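Local coordinates for CRISPR-associated protein, Cse2 family (Thermobifida fusca, PDB 4H79), which probably binds nucleic acid as the CasB (Cse2) subunit of the CRISPR-associated Cascade surveillance complex, at residues V21-V25 with A91-Y95; L94-H98 with I163-Y167; I97-R102 with V155-R160. One frame throughout, in Å; residues are numbered along the deposited sequence.

Interaction 1 of 3, residues V21-V25 with A91-Y95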
loop_
_atom_site.group_PDB
_atom_site.type_symbol
_atom_site.label_atom_id
_atom_site.label_comp_id
_atom_site.label_asym_id
_atom_site.label_seq_id
_atom_site.Cartn_x
_atom_site.Cartn_y
_atom_site.Cartn_z
ATOM N N VAL A 21 -1.082 -3.099 -9.767
ATOM C CA VAL A 21 -0.804 -3.579 -8.412
ATOM C C VAL A 21 -2.008 -4.359 -7.883
ATOM O O VAL A 21 -1.851 -5.381 -7.247
ATOM C CB VAL A 21 -0.476 -2.395 -7.468
ATOM C CG1 VAL A 21 -0.525 -2.826 -5.980
ATOM C CG2 VAL A 21 0.877 -1.805 -7.840
ATOM N N ASP A 22 -3.216 -3.874 -8.153
ATOM C CA ASP A 22 -4.422 -4.596 -7.742
ATOM C C ASP A 22 -4.423 -6.046 -8.321
ATOM O O ASP A 22 -4.756 -7.010 -7.608
ATOM C CB ASP A 22 -5.665 -3.851 -8.278
ATOM C CG ASP A 22 -6.922 -4.660 -8.103
ATOM O OD1 ASP A 22 -7.271 -5.125 -6.985
ATOM O OD2 ASP A 22 -7.569 -4.879 -9.117
ATOM N N GLN A 23 -4.144 -6.183 -9.638
ATOM C CA GLN A 23 -4.158 -7.476 -10.315
ATOM C C GLN A 23 -3.008 -8.365 -9.746
ATOM O O GLN A 23 -3.207 -9.542 -9.442
ATOM C CB GLN A 23 -4.053 -7.235 -11.864
ATOM C CG GLN A 23 -4.158 -8.476 -12.736
ATOM C CD GLN A 23 -5.362 -9.348 -12.368
ATOM O OE1 GLN A 23 -6.507 -8.863 -12.223
ATOM N NE2 GLN A 23 -5.104 -10.647 -12.196
ATOM N N ARG A 24 -1.815 -7.796 -9.557
ATOM C CA ARG A 24 -0.698 -8.585 -9.076
ATOM C C ARG A 24 -0.933 -9.059 -7.598
ATOM O O ARG A 24 -0.655 -10.205 -7.257
ATOM C CB ARG A 24 0.595 -7.761 -9.163
ATOM C CG ARG A 24 1.831 -8.600 -8.763
ATOM C CD ARG A 24 2.181 -9.607 -9.892
ATOM N NE ARG A 24 3.271 -10.481 -9.431
ATOM C CZ ARG A 24 3.126 -11.743 -9.053
ATOM N NH1 ARG A 24 1.950 -12.331 -9.155
ATOM N NH2 ARG A 24 4.176 -12.426 -8.600
ATOM N N VAL A 25 -1.395 -8.167 -6.710
ATOM C CA VAL A 25 -1.641 -8.534 -5.295
ATOM C C VAL A 25 -2.788 -9.566 -5.269
ATOM O O VAL A 25 -2.727 -10.523 -4.476
ATOM C CB VAL A 25 -2.056 -7.288 -4.480
ATOM C CG1 VAL A 25 -2.632 -7.670 -3.142
ATOM C CG2 VAL A 25 -0.893 -6.305 -4.342
ATOM N N ALA A 91 4.148 -0.773 -2.238
ATOM C CA ALA A 91 2.813 -1.333 -2.000
ATOM C C ALA A 91 2.872 -2.845 -1.813
ATOM O O ALA A 91 2.191 -3.390 -0.903
ATOM C CB ALA A 91 1.852 -0.964 -3.131
ATOM N N LEU A 92 3.581 -3.546 -2.712
ATOM C CA LEU A 92 3.698 -5.027 -2.618
ATOM C C LEU A 92 4.372 -5.454 -1.342
ATOM O O LEU A 92 3.950 -6.461 -0.725
ATOM C CB LEU A 92 4.509 -5.595 -3.797
ATOM C CG LEU A 92 3.659 -6.135 -4.964
ATOM C CD1 LEU A 92 2.848 -7.377 -4.584
ATOM C CD2 LEU A 92 2.727 -5.117 -5.434
ATOM N N THR A 93 5.415 -4.704 -0.941
ATOM C CA THR A 93 6.162 -5.065 0.346
ATOM C C THR A 93 5.235 -4.865 1.511
ATOM O O THR A 93 5.162 -5.707 2.441
ATOM C CB THR A 93 7.389 -4.126 0.488
ATOM O OG1 THR A 93 8.243 -4.362 -0.662
ATOM C CG2 THR A 93 8.174 -4.442 1.777
ATOM N N LEU A 94 4.501 -3.721 1.533
ATOM C CA LEU A 94 3.522 -3.497 2.626
ATOM C C LEU A 94 2.466 -4.615 2.644
ATOM O O LEU A 94 2.096 -5.138 3.714
ATOM C CB LEU A 94 2.812 -2.109 2.501
ATOM C CG LEU A 94 3.745 -0.905 2.723
ATOM C CD1 LEU A 94 3.028 0.370 2.364
ATOM C CD2 LEU A 94 4.204 -0.868 4.221
ATOM N N TYR A 95 1.926 -4.953 1.483
ATOM C CA TYR A 95 0.933 -6.035 1.467
ATOM C C TYR A 95 1.501 -7.356 2.059
ATOM O O TYR A 95 0.786 -8.101 2.792
ATOM C CB TYR A 95 0.423 -6.280 -0.019
ATOM C CG TYR A 95 -0.408 -7.561 -0.036
ATOM C CD1 TYR A 95 -1.714 -7.571 0.532
ATOM C CD2 TYR A 95 0.122 -8.775 -0.578
ATOM C CE1 TYR A 95 -2.449 -8.764 0.617
ATOM C CE2 TYR A 95 -0.628 -9.949 -0.559
ATOM C CZ TYR A 95 -1.902 -9.926 0.052
ATOM O OH TYR A 95 -2.667 -11.080 0.094
#
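Val25 N donates to Val21 O at 2.9 Å, closing a turn of helix 16-33 that sets Val25 against Leu92 and Tyr95 of helix 80-99, where Tyr95 N is bonded to Ala91 O in the same way. This i to i+4 pairing is ordinary helix geometry and sets Val21 and Val25 one turn apart, both pointing toward Ala91, Leu92 and Tyr95. No hydrogen bond passes between the helices, so the contact is purely apolar. Val25 is its hub. With chi1 at 166°, its CG1 stands anti to the backbone N and settles over the middle of one face of the Tyr95 ring, 3.6 Å from the ring centroid and only 5° off the ring normal. This is a CH-pi contact of a methyl with an aromatic face. The other branch, CG2, turns to Leu92, lying 3.9 Å from CD1 and about as far from CD2. One turn earlier, Val21 CG1 meets Leu92 CD2 at 4.0 Å and Ala91 CB at 4.2 Å. Leu92 suits its place because its backbone does not point it straight across, yet its forked end bends in to fill the groove between the valines; small Ala91 leaves room for Val21. Tyr95 is amphipathic: its face takes the methyl while its OH makes weak hydrogen bonds to Gln29 and Gln99. The local axes pass 11.0 Å apart at a crossing angle of -35°, a roughly parallel pair whose gap these branched side chains bridge. Helix 167-176 lies against both partners, with Ala171 touching Val21 and Ala91.

Interaction 2 of 3, residues L94-H98 with I163-Y167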
loop_
_atom_site.group_PDB
_atom_site.type_symbol
_atom_site.label_atom_id
_atom_site.label_comp_id
_atom_site.label_asym_id
_atom_site.label_seq_id
_atom_site.Cartn_x
_atom_site.Cartn_y
_atom_site.Cartn_z
ATOM N N LEU A 94 4.501 -3.721 1.533
ATOM C CA LEU A 94 3.522 -3.497 2.626
ATOM C C LEU A 94 2.466 -4.615 2.644
ATOM O O LEU A 94 2.096 -5.138 3.714
ATOM C CB LEU A 94 2.812 -2.109 2.501
ATOM C CG LEU A 94 3.745 -0.905 2.723
ATOM C CD1 LEU A 94 3.028 0.370 2.364
ATOM C CD2 LEU A 94 4.204 -0.868 4.221
ATOM N N TYR A 95 1.926 -4.953 1.483
ATOM C CA TYR A 95 0.933 -6.035 1.467
ATOM C C TYR A 95 1.501 -7.356 2.059
ATOM O O TYR A 95 0.786 -8.101 2.792
ATOM C CB TYR A 95 0.423 -6.280 -0.019
ATOM C CG TYR A 95 -0.408 -7.561 -0.036
ATOM C CD1 TYR A 95 -1.714 -7.571 0.532
ATOM C CD2 TYR A 95 0.122 -8.775 -0.578
ATOM C CE1 TYR A 95 -2.449 -8.764 0.617
ATOM C CE2 TYR A 95 -0.628 -9.949 -0.559
ATOM C CZ TYR A 95 -1.902 -9.926 0.052
ATOM O OH TYR A 95 -2.667 -11.080 0.094
ATOM N N ALA A 96 2.756 -7.694 1.686
ATOM C CA ALA A 96 3.411 -8.921 2.213
ATOM C C ALA A 96 3.491 -8.919 3.734
ATOM O O ALA A 96 3.322 -9.948 4.383
ATOM C CB ALA A 96 4.820 -9.054 1.609
ATOM N N ILE A 97 3.783 -7.758 4.290
ATOM C CA ILE A 97 3.811 -7.613 5.764
ATOM C C ILE A 97 2.400 -7.742 6.323
ATOM O O ILE A 97 2.159 -8.494 7.288
ATOM C CB ILE A 97 4.353 -6.205 6.121
ATOM C CG1 ILE A 97 5.857 -6.131 5.797
ATOM C CG2 ILE A 97 4.144 -5.923 7.642
ATOM C CD1 ILE A 97 6.347 -4.706 5.735
ATOM N N HIS A 98 1.429 -7.094 5.644
ATOM C CA HIS A 98 -0.005 -7.118 6.085
ATOM C C HIS A 98 -0.620 -8.481 6.080
ATOM O O HIS A 98 -1.310 -8.892 7.046
ATOM C CB HIS A 98 -0.789 -6.168 5.098
ATOM C CG HIS A 98 -2.063 -5.648 5.684
ATOM N ND1 HIS A 98 -2.768 -4.648 5.106
ATOM C CD2 HIS A 98 -2.816 -6.113 6.791
ATOM C CE1 HIS A 98 -3.919 -4.444 5.852
ATOM N NE2 HIS A 98 -3.936 -5.344 6.882
ATOM N N ILE A 163 -7.696 -5.534 9.663
ATOM C CA ILE A 163 -8.389 -4.565 8.806
ATOM C C ILE A 163 -7.680 -4.545 7.430
ATOM O O ILE A 163 -6.458 -4.228 7.357
ATOM C CB ILE A 163 -8.283 -3.145 9.444
ATOM C CG1 ILE A 163 -8.955 -3.144 10.841
ATOM C CG2 ILE A 163 -8.948 -2.047 8.538
ATOM C CD1 ILE A 163 -8.422 -1.978 11.747
ATOM N N PRO A 164 -8.436 -4.740 6.348
ATOM C CA PRO A 164 -7.887 -4.774 5.009
ATOM C C PRO A 164 -7.604 -3.363 4.471
ATOM O O PRO A 164 -8.102 -2.343 4.988
ATOM C CB PRO A 164 -9.040 -5.427 4.197
ATOM C CG PRO A 164 -10.271 -4.993 4.892
ATOM C CD PRO A 164 -9.909 -4.963 6.349
ATOM N N LEU A 165 -6.826 -3.292 3.405
ATOM C CA LEU A 165 -6.583 -2.064 2.704
ATOM C C LEU A 165 -6.667 -2.297 1.164
ATOM O O LEU A 165 -6.407 -3.390 0.667
ATOM C CB LEU A 165 -5.199 -1.598 3.112
ATOM C CG LEU A 165 -4.680 -0.233 2.970
ATOM C CD1 LEU A 165 -5.589 0.763 3.730
ATOM C CD2 LEU A 165 -3.183 -0.263 3.522
ATOM N N ASP A 166 -7.033 -1.260 0.415
ATOM C CA ASP A 166 -7.013 -1.362 -1.057
ATOM C C ASP A 166 -5.622 -1.013 -1.552
ATOM O O ASP A 166 -5.235 0.200 -1.623
ATOM C CB ASP A 166 -8.042 -0.389 -1.648
ATOM C CG ASP A 166 -8.113 -0.475 -3.147
ATOM O OD1 ASP A 166 -7.111 -0.893 -3.826
ATOM O OD2 ASP A 166 -9.200 -0.089 -3.640
ATOM N N TYR A 167 -4.819 -2.058 -1.847
ATOM C CA TYR A 167 -3.423 -1.842 -2.310
ATOM C C TYR A 167 -3.279 -1.221 -3.694
ATOM O O TYR A 167 -2.257 -0.518 -3.984
ATOM C CB TYR A 167 -2.581 -3.126 -2.186
ATOM C CG TYR A 167 -2.155 -3.239 -0.713
ATOM C CD1 TYR A 167 -0.965 -2.590 -0.238
ATOM C CD2 TYR A 167 -2.957 -3.946 0.219
ATOM C CE1 TYR A 167 -0.628 -2.669 1.137
ATOM C CE2 TYR A 167 -2.625 -4.036 1.601
ATOM C CZ TYR A 167 -1.458 -3.374 2.047
ATOM O OH TYR A 167 -1.087 -3.432 3.387
#
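His98 and Tyr167, joined by a polar bond, form with Tyr95 a buried aromatic cluster that fastens helix 80-99 to the loop leading into helix 167-176. Starting at CB, His98 first meets Tyr167 OH at 3.2 Å. Its CG, also close to that hydroxyl, stands anti to the backbone N (chi1 -157°), which carries the imidazole across to the loop. ND1 then pairs with the same hydroxyl at 2.7 Å; either group could be the donor. CD2 faces Ile163 O more distantly, and NE2 gives that oxygen a weak, strongly bent hydrogen bond (2.8 Å, 118° at the hydrogen). Histidine suits the place because one ring offers two nitrogens, one to each end of the loop segment; the ND1 bond, helped by the weaker one at NE2, limits its rotation. CE1, between them, rests near Leu165 CB. The hydroxyl held by ND1 in turn steadies Tyr167, whose face receives the edge of Tyr95 in a T-shaped pair, planes at 76° and centroids 5.5 Å apart. At the end of the loop, Asp166 N-caps helix 167-176, its OD1 accepting from Leu169 N. Leu94 CB lies at the edge of the Tyr167 ring, 3.7 Å from CE1, while Tyr95 CB sits 3.8 Å above that ring's centre.

Interaction 3 of 3, residues I97-R102 with V155-R160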
loop_
_atom_site.group_PDB
_atom_site.type_symbol
_atom_site.label_atom_id
_atom_site.label_comp_id
_atom_site.label_asym_id
_atom_site.label_seq_id
_atom_site.Cartn_x
_atom_site.Cartn_y
_atom_site.Cartn_z
ATOM N N ILE A 97 3.783 -7.758 4.290
ATOM C CA ILE A 97 3.811 -7.613 5.764
ATOM C C ILE A 97 2.400 -7.742 6.323
ATOM O O ILE A 97 2.159 -8.494 7.288
ATOM C CB ILE A 97 4.353 -6.205 6.121
ATOM C CG1 ILE A 97 5.857 -6.131 5.797
ATOM C CG2 ILE A 97 4.144 -5.923 7.642
ATOM C CD1 ILE A 97 6.347 -4.706 5.735
ATOM N N HIS A 98 1.429 -7.094 5.644
ATOM C CA HIS A 98 -0.005 -7.118 6.085
ATOM C C HIS A 98 -0.620 -8.481 6.080
ATOM O O HIS A 98 -1.310 -8.892 7.046
ATOM C CB HIS A 98 -0.789 -6.168 5.098
ATOM C CG HIS A 98 -2.063 -5.648 5.684
ATOM N ND1 HIS A 98 -2.768 -4.648 5.106
ATOM C CD2 HIS A 98 -2.816 -6.113 6.791
ATOM C CE1 HIS A 98 -3.919 -4.444 5.852
ATOM N NE2 HIS A 98 -3.936 -5.344 6.882
ATOM N N GLN A 99 -0.360 -9.263 5.022
ATOM C CA GLN A 99 -0.988 -10.608 4.850
ATOM C C GLN A 99 -0.380 -11.732 5.715
ATOM O O GLN A 99 -1.041 -12.728 6.011
ATOM C CB GLN A 99 -0.944 -11.023 3.360
ATOM C CG GLN A 99 -1.839 -12.234 3.042
ATOM C CD GLN A 99 -3.338 -11.901 3.236
ATOM O OE1 GLN A 99 -3.887 -11.035 2.542
ATOM N NE2 GLN A 99 -3.995 -12.561 4.184
ATOM N N GLN A 100 0.843 -11.545 6.216
ATOM C CA GLN A 100 1.588 -12.656 6.802
ATOM C C GLN A 100 0.812 -13.287 7.978
ATOM O O GLN A 100 0.379 -12.581 8.922
ATOM C CB GLN A 100 2.981 -12.194 7.296
ATOM C CG GLN A 100 3.769 -13.354 7.962
ATOM C CD GLN A 100 5.118 -12.897 8.494
ATOM O OE1 GLN A 100 5.296 -11.711 8.873
ATOM N NE2 GLN A 100 6.058 -13.816 8.598
ATOM N N SER A 101 0.633 -14.616 7.883
ATOM C CA SER A 101 -0.064 -15.432 8.892
ATOM C C SER A 101 -1.532 -15.031 9.090
ATOM O O SER A 101 -2.129 -15.331 10.112
ATOM C CB SER A 101 0.646 -15.367 10.262
ATOM O OG SER A 101 2.001 -15.733 10.094
ATOM N N ARG A 102 -2.097 -14.285 8.157
ATOM C CA ARG A 102 -3.522 -13.983 8.236
ATOM C C ARG A 102 -4.151 -14.956 7.270
ATOM O O ARG A 102 -4.196 -14.736 6.080
ATOM C CB ARG A 102 -3.812 -12.548 7.864
ATOM C CG ARG A 102 -3.331 -11.483 8.890
ATOM C CD ARG A 102 -4.463 -10.640 9.570
ATOM N NE ARG A 102 -5.103 -11.524 10.513
ATOM C CZ ARG A 102 -4.839 -11.595 11.829
ATOM N NH1 ARG A 102 -5.436 -12.525 12.571
ATOM N NH2 ARG A 102 -4.022 -10.724 12.424
ATOM N N VAL A 155 0.522 -0.191 8.836
ATOM C CA VAL A 155 0.015 -1.473 8.306
ATOM C C VAL A 155 0.202 -2.585 9.358
ATOM O O VAL A 155 -0.610 -3.479 9.474
ATOM C CB VAL A 155 0.843 -1.850 7.002
ATOM C CG1 VAL A 155 0.690 -3.285 6.589
ATOM C CG2 VAL A 155 0.451 -0.921 5.847
ATOM N N THR A 156 1.280 -2.513 10.137
ATOM C CA THR A 156 1.472 -3.477 11.222
ATOM C C THR A 156 0.243 -3.443 12.178
ATOM O O THR A 156 -0.234 -4.498 12.672
ATOM C CB THR A 156 2.784 -3.181 11.957
ATOM O OG1 THR A 156 3.871 -3.373 11.035
ATOM C CG2 THR A 156 3.011 -4.158 13.027
ATOM N N LEU A 157 -0.210 -2.218 12.482
ATOM C CA LEU A 157 -1.359 -2.047 13.399
ATOM C C LEU A 157 -2.636 -2.538 12.717
ATOM O O LEU A 157 -3.444 -3.214 13.324
ATOM C CB LEU A 157 -1.513 -0.580 13.866
ATOM C CG LEU A 157 -0.348 0.004 14.686
ATOM C CD1 LEU A 157 -0.609 1.507 14.887
ATOM C CD2 LEU A 157 -0.156 -0.663 16.066
ATOM N N LEU A 158 -2.797 -2.197 11.421
ATOM C CA LEU A 158 -3.972 -2.703 10.691
ATOM C C LEU A 158 -4.006 -4.245 10.671
ATOM O O LEU A 158 -5.096 -4.837 10.794
ATOM C CB LEU A 158 -3.994 -2.194 9.243
ATOM C CG LEU A 158 -4.101 -0.681 9.072
ATOM C CD1 LEU A 158 -4.066 -0.352 7.547
ATOM C CD2 LEU A 158 -5.455 -0.135 9.728
ATOM N N ARG A 159 -2.836 -4.875 10.457
ATOM C CA ARG A 159 -2.768 -6.325 10.457
ATOM C C ARG A 159 -3.242 -6.918 11.761
ATOM O O ARG A 159 -3.957 -7.937 11.768
ATOM C CB ARG A 159 -1.295 -6.782 10.165
ATOM C CG ARG A 159 -1.204 -8.283 10.108
ATOM C CD ARG A 159 0.266 -8.825 10.148
ATOM N NE ARG A 159 0.110 -10.254 10.403
ATOM C CZ ARG A 159 -0.198 -10.766 11.588
ATOM N NH1 ARG A 159 -0.215 -9.974 12.684
ATOM N NH2 ARG A 159 -0.398 -12.073 11.683
ATOM N N ARG A 160 -2.806 -6.333 12.894
ATOM C CA ARG A 160 -3.159 -6.871 14.244
ATOM C C ARG A 160 -4.695 -6.882 14.434
ATOM O O ARG A 160 -5.226 -7.788 15.056
ATOM C CB ARG A 160 -2.443 -6.037 15.364
ATOM C CG ARG A 160 -2.591 -6.608 16.788
ATOM C CD ARG A 160 -1.287 -6.427 17.584
ATOM N NE ARG A 160 -1.154 -7.397 18.675
ATOM C CZ ARG A 160 -1.636 -7.206 19.904
ATOM N NH1 ARG A 160 -1.478 -8.157 20.848
ATOM N NH2 ARG A 160 -2.276 -6.063 20.195
#
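The guanidinium of Arg159 has Arg102 NH2 over one face, 3.6 Å above the plane and offset toward the rim, and Gln100 O at its edge, in plane. The imidazole of His98, whose ND1 pairs with Tyr167 OH and NE2 only weakly with Ile163 O, has Val155 O over one face, while Leu158 CB approaches it obliquely. The motif that receives Arg159 is a type II beta turn, Gln99 to Arg102, at the C-terminal end of helix 80-99. In such a turn the central peptide is flipped relative to a type I turn, and here its carbonyl, Gln100 O, is presented to the neighbouring helix 144-160. Arg159 grips that one oxygen side-on with two nitrogens: NE at 2.8 Å (152° at the hydrogen) and NH2 at 2.9 Å. The shared acceptor keeps the guanidinium and the carbonyl roughly coplanar, edge to oxygen. Arginine suits the place since its chain, extended from CG to NE, spans the gap, its methylenes running past Ile97 O and His98 O. Arg102 does the reverse: bent at chi2 and chi3, it folds back so that NH2 donates to Arg159 O at 2.9 Å (132°), at the C-terminal end of helix 144-160, where the carbonyls' partial negative charge probably favours a cation. The two guanidinium planes lie 35° apart, and any repulsion between the like charges is probably eased by the carbonyl that each binds. Further back, the contact becomes apolar: branched Val155 packs its CG1 at 3.6 Å against His98 CB, with Ile97 CG2 nearby. The turn is braced internally as well, by Arg102 N to Gln99 O, and Gln99 NE2 donates to a lone pair of Arg102 O at 2.9 Å.

In the fold
Helix 80-99 runs through all three contacts, meeting helix 16-33 in interaction 1, the loop before helix 167-176 in interaction 2, and helix 144-160 in interaction 3. Successive turns take them in that order, and the loop partner, 163-167, follows 155-160 after two residues. Centres of interactions 1 and 2 lie about 8 Å apart, 2 and 3 about 7 Å, 1 and 3 about 13 Å. Neighbours share residues: Leu94 and Tyr95, then Ile97 and His98. Interactions 1 and 2 are buried, about 7 and 6 Å from the chain centre, whereas interaction 3, about 12 Å out, is partly exposed. Helix 80-99 thus appears to serve as a central element of this all-helical protein, joining its N-terminal helix to later ones.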